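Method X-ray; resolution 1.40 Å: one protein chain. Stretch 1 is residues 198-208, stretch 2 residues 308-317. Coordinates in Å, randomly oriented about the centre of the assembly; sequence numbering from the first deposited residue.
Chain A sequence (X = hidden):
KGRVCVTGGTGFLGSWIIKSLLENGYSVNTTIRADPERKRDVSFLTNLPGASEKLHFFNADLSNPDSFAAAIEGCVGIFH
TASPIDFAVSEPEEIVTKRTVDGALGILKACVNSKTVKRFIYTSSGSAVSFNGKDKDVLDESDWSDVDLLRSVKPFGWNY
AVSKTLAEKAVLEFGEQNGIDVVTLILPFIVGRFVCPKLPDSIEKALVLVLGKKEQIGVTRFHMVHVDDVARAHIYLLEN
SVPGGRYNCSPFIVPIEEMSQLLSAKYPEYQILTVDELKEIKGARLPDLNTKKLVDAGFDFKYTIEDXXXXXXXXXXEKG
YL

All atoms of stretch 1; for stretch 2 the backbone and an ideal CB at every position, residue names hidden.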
# COMPACT_ATOMS: atom_id res chain seq x y z
N LYS A 198 7.72 11.22 8.40
CA LYS A 198 8.32 10.16 9.22
C LYS A 198 8.77 8.99 8.37
O LYS A 198 8.25 8.76 7.27
CB LYS A 198 7.32 9.67 10.26
CG LYS A 198 6.90 10.71 11.29
CD LYS A 198 5.93 10.12 12.30
CE LYS A 198 5.53 11.15 13.34
NZ LYS A 198 4.59 10.58 14.34
N LEU A 199 9.75 8.24 8.87
CA LEU A 199 10.25 7.06 8.16
C LEU A 199 9.16 6.00 8.11
O LEU A 199 8.70 5.53 9.16
CB LEU A 199 11.48 6.50 8.89
CG LEU A 199 12.08 5.21 8.32
CD1 LEU A 199 12.63 5.47 6.93
CD2 LEU A 199 13.17 4.70 9.24
N PRO A 200 8.72 5.60 6.90
CA PRO A 200 7.67 4.58 6.83
C PRO A 200 8.12 3.26 7.45
O PRO A 200 9.25 2.82 7.26
CB PRO A 200 7.42 4.44 5.32
CG PRO A 200 7.77 5.80 4.79
CD PRO A 200 9.03 6.14 5.57
N ASP A 201 7.22 2.64 8.21
CA ASP A 201 7.50 1.38 8.87
C ASP A 201 7.97 0.30 7.89
O ASP A 201 8.90 -0.45 8.18
CB ASP A 201 6.24 0.90 9.60
CG ASP A 201 6.46 -0.40 10.34
OD1 ASP A 201 7.26 -0.42 11.30
OD2 ASP A 201 5.83 -1.41 9.96
N SER A 202 7.33 0.23 6.72
CA SER A 202 7.70 -0.77 5.73
C SER A 202 9.14 -0.60 5.26
O SER A 202 9.84 -1.58 5.00
CB SER A 202 6.74 -0.72 4.54
OG SER A 202 6.72 0.57 3.95
N ILE A 203 9.59 0.65 5.15
CA ILE A 203 10.96 0.92 4.73
C ILE A 203 11.93 0.60 5.87
O ILE A 203 13.00 0.04 5.64
CB ILE A 203 11.11 2.38 4.26
CG1 ILE A 203 10.26 2.58 2.99
CG2 ILE A 203 12.58 2.72 4.01
CD1 ILE A 203 10.31 3.98 2.40
N GLU A 204 11.56 0.95 7.10
CA GLU A 204 12.44 0.65 8.22
C GLU A 204 12.65 -0.86 8.30
O GLU A 204 13.77 -1.33 8.51
CB GLU A 204 11.82 1.17 9.53
CG GLU A 204 12.67 0.88 10.76
CD GLU A 204 12.23 1.68 11.97
OE1 GLU A 204 11.01 1.83 12.18
OE2 GLU A 204 13.12 2.15 12.72
N LYS A 205 11.59 -1.63 8.11
CA LYS A 205 11.69 -3.08 8.15
C LYS A 205 12.48 -3.64 6.97
O LYS A 205 13.29 -4.55 7.14
CB LYS A 205 10.30 -3.71 8.20
CG LYS A 205 9.55 -3.42 9.49
CD LYS A 205 8.18 -4.08 9.51
CE LYS A 205 7.47 -3.80 10.82
NZ LYS A 205 8.31 -4.18 11.98
N ALA A 206 12.24 -3.10 5.78
CA ALA A 206 12.94 -3.56 4.58
C ALA A 206 14.44 -3.28 4.64
O ALA A 206 15.24 -3.99 4.03
CB ALA A 206 12.33 -2.90 3.35
N LEU A 207 14.82 -2.24 5.39
CA LEU A 207 16.23 -1.86 5.51
C LEU A 207 16.88 -2.34 6.80
O LEU A 207 17.89 -1.80 7.23
CB LEU A 207 16.37 -0.34 5.40
CG LEU A 207 15.96 0.29 4.07
CD1 LEU A 207 16.29 1.78 4.08
CD2 LEU A 207 16.69 -0.40 2.92
N VAL A 208 16.31 -3.39 7.39
CA VAL A 208 16.84 -3.93 8.64
C VAL A 208 18.34 -4.25 8.58
O VAL A 208 19.05 -4.07 9.57
CB VAL A 208 16.04 -5.18 9.07
CG1 VAL A 208 16.16 -6.28 8.03
CG2 VAL A 208 16.53 -5.67 10.43
N UNK A 308 14.47 -0.13 -6.15
CA UNK A 308 13.68 -0.01 -4.93
C UNK A 308 14.56 0.25 -3.70
O UNK A 308 14.30 1.18 -2.93
CB UNK A 308 12.85 -1.28 -4.72
N UNK A 309 15.58 -0.57 -3.51
CA UNK A 309 16.47 -0.40 -2.38
C UNK A 309 17.27 0.90 -2.48
O UNK A 309 17.46 1.59 -1.48
CB UNK A 309 17.42 -1.60 -2.28
N UNK A 310 17.73 1.25 -3.68
CA UNK A 310 18.52 2.47 -3.81
C UNK A 310 17.70 3.72 -3.53
O UNK A 310 18.17 4.63 -2.86
CB UNK A 310 19.13 2.56 -5.21
N UNK A 311 16.47 3.77 -4.05
CA UNK A 311 15.63 4.93 -3.82
C UNK A 311 15.36 5.11 -2.34
O UNK A 311 15.40 6.22 -1.82
CB UNK A 311 14.31 4.80 -4.59
N UNK A 312 15.09 4.01 -1.64
CA UNK A 312 14.82 4.07 -0.21
C UNK A 312 16.08 4.51 0.55
O UNK A 312 16.01 5.38 1.42
CB UNK A 312 14.33 2.71 0.30
N UNK A 313 17.22 3.92 0.22
CA UNK A 313 18.46 4.25 0.89
C UNK A 313 18.89 5.70 0.67
O UNK A 313 19.25 6.39 1.63
CB UNK A 313 19.57 3.31 0.41
N UNK A 314 18.84 6.18 -0.57
CA UNK A 314 19.23 7.56 -0.84
C UNK A 314 18.30 8.53 -0.12
O UNK A 314 18.74 9.56 0.41
CB UNK A 314 19.22 7.84 -2.34
N UNK A 315 17.00 8.22 -0.09
CA UNK A 315 16.04 9.09 0.56
C UNK A 315 16.32 9.12 2.06
O UNK A 315 16.31 10.19 2.68
CB UNK A 315 14.61 8.63 0.28
N UNK A 316 16.59 7.96 2.64
CA UNK A 316 16.90 7.89 4.07
C UNK A 316 18.15 8.69 4.40
O UNK A 316 18.21 9.36 5.43
CB UNK A 316 17.08 6.44 4.51
N UNK A 317 19.16 8.61 3.54
CA UNK A 317 20.40 9.36 3.76
C UNK A 317 20.13 10.86 3.74
O UNK A 317 20.61 11.60 4.60
CB UNK A 317 21.44 9.00 2.70

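Stretch 2 is helical throughout, so each position must tolerate helical backbone angles, and its axis passes 11.0 Å from that of helix 201-206, at 106° between their directions. What stretch 1 offers is chiefly apolar: Leu199, Ile203, Ala206 and Leu207.

Position 308 has nothing of stretch 1 within 5.5 Å of its ideal CB, so many helix-compatible residues would serve; it is Met308, which makes no contact here.

At 309 the CA-to-CB bond points sideways, and the ideal CB lies 5.4 Å from Leu207 CD2. A long apolar or aromatic side chain could bridge that gap, whereas alanine would stop short. The residue is Phe309, chi1 -81° (m). Its ring meets stretch 1 edge-on: Phe309 CD1 is 3.9 Å from Leu207 CD2, and Phe309 CE1 is 3.7 Å from the carbonyl oxygen Ala206 O, both near the ring plane.

Positions 310 and 311 find no partner in stretch 1, and polar residues are as plausible as any. They are Asp310 and Asp311; the former accepts a hydrogen bond from the side chain at 314.

Position 312 points toward stretch 1, its ideal CB 4.1 Å from Ile203 CG2 and 4.4 Å from Leu207 CD1. At such distances the methyl is already in contact, so a small apolar residue suits well. Ala312 fills the place with its CB alone, at the closest CA-CA pairing with Ile203, 7.0 Å.

At 313 the bond points sideways, with the ideal CB 5.1 Å from Leu207 CD1; valine, leucine, isoleucine or methionine could reach the leucine. Ile313 does so, its CG1 3.9 Å from Leu207 CD2.

Position 314 is beyond reach of stretch 1, and a polar chain could instead bond along its own helix. Gln314 does: NE2 donates to Asp310 OD1 at 3.1 Å, one helical turn back. Position 315 is likewise without a partner in stretch 1; it is Cys315.

Position 316 points toward stretch 1, its ideal CB 4.7 Å from Leu207 CD1 and 5.2 Å from Leu199 CD1. A modest apolar group, such as that of cysteine, valine or alanine, could suit this leucine-lined site. Cys316 places SG 3.6 Å from Leu199 CD1, 3.9 Å from Leu207 CD1 and 4.1 Å from Ile203 CG2, so one polarizable sulfur touches three apolar side chains.

At 317 nothing of stretch 1 is near, and a long polar chain is acceptable. Lys317 uses its length to donate from NZ to Gln314 OE1 at 3.2 Å.

Stretch 2 308-317: MFDDAIQCCK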
# COMPACT_ATOMS: atom_id res chain seq x y z
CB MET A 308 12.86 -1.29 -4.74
CG MET A 308 12.03 -1.31 -3.47
SD MET A 308 11.22 -2.91 -3.26
CE MET A 308 12.64 -3.98 -3.07
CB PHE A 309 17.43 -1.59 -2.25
CG PHE A 309 16.82 -2.79 -1.57
CD1 PHE A 309 16.50 -2.75 -0.22
CD2 PHE A 309 16.55 -3.95 -2.29
CE1 PHE A 309 15.91 -3.85 0.41
CE2 PHE A 309 15.95 -5.05 -1.67
CZ PHE A 309 15.63 -5.00 -0.31
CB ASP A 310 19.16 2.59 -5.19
CG ASP A 310 20.23 3.66 -5.22
OD1 ASP A 310 21.23 3.51 -4.48
OD2 ASP A 310 20.08 4.65 -5.97
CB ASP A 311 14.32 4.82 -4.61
CG ASP A 311 14.50 5.11 -6.09
OD1 ASP A 311 15.49 5.79 -6.44
OD2 ASP A 311 13.65 4.69 -6.90
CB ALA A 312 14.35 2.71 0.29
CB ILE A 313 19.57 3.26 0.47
CG1 ILE A 313 19.30 1.91 1.14
CG2 ILE A 313 20.95 3.80 0.86
CD1 ILE A 313 20.16 0.77 0.62
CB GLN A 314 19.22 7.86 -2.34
CG GLN A 314 20.20 7.03 -3.17
CD GLN A 314 21.59 6.95 -2.56
OE1 GLN A 314 22.09 7.92 -1.98
NE2 GLN A 314 22.24 5.80 -2.71
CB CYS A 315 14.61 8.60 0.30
SG CYS A 315 13.32 9.77 0.81
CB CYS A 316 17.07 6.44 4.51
SG CYS A 316 15.51 5.55 4.71
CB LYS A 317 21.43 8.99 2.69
CG LYS A 317 22.00 7.59 2.84
CD LYS A 317 22.74 7.15 1.59
CE LYS A 317 23.91 8.06 1.26
NZ LYS A 317 24.57 7.63 -0.01
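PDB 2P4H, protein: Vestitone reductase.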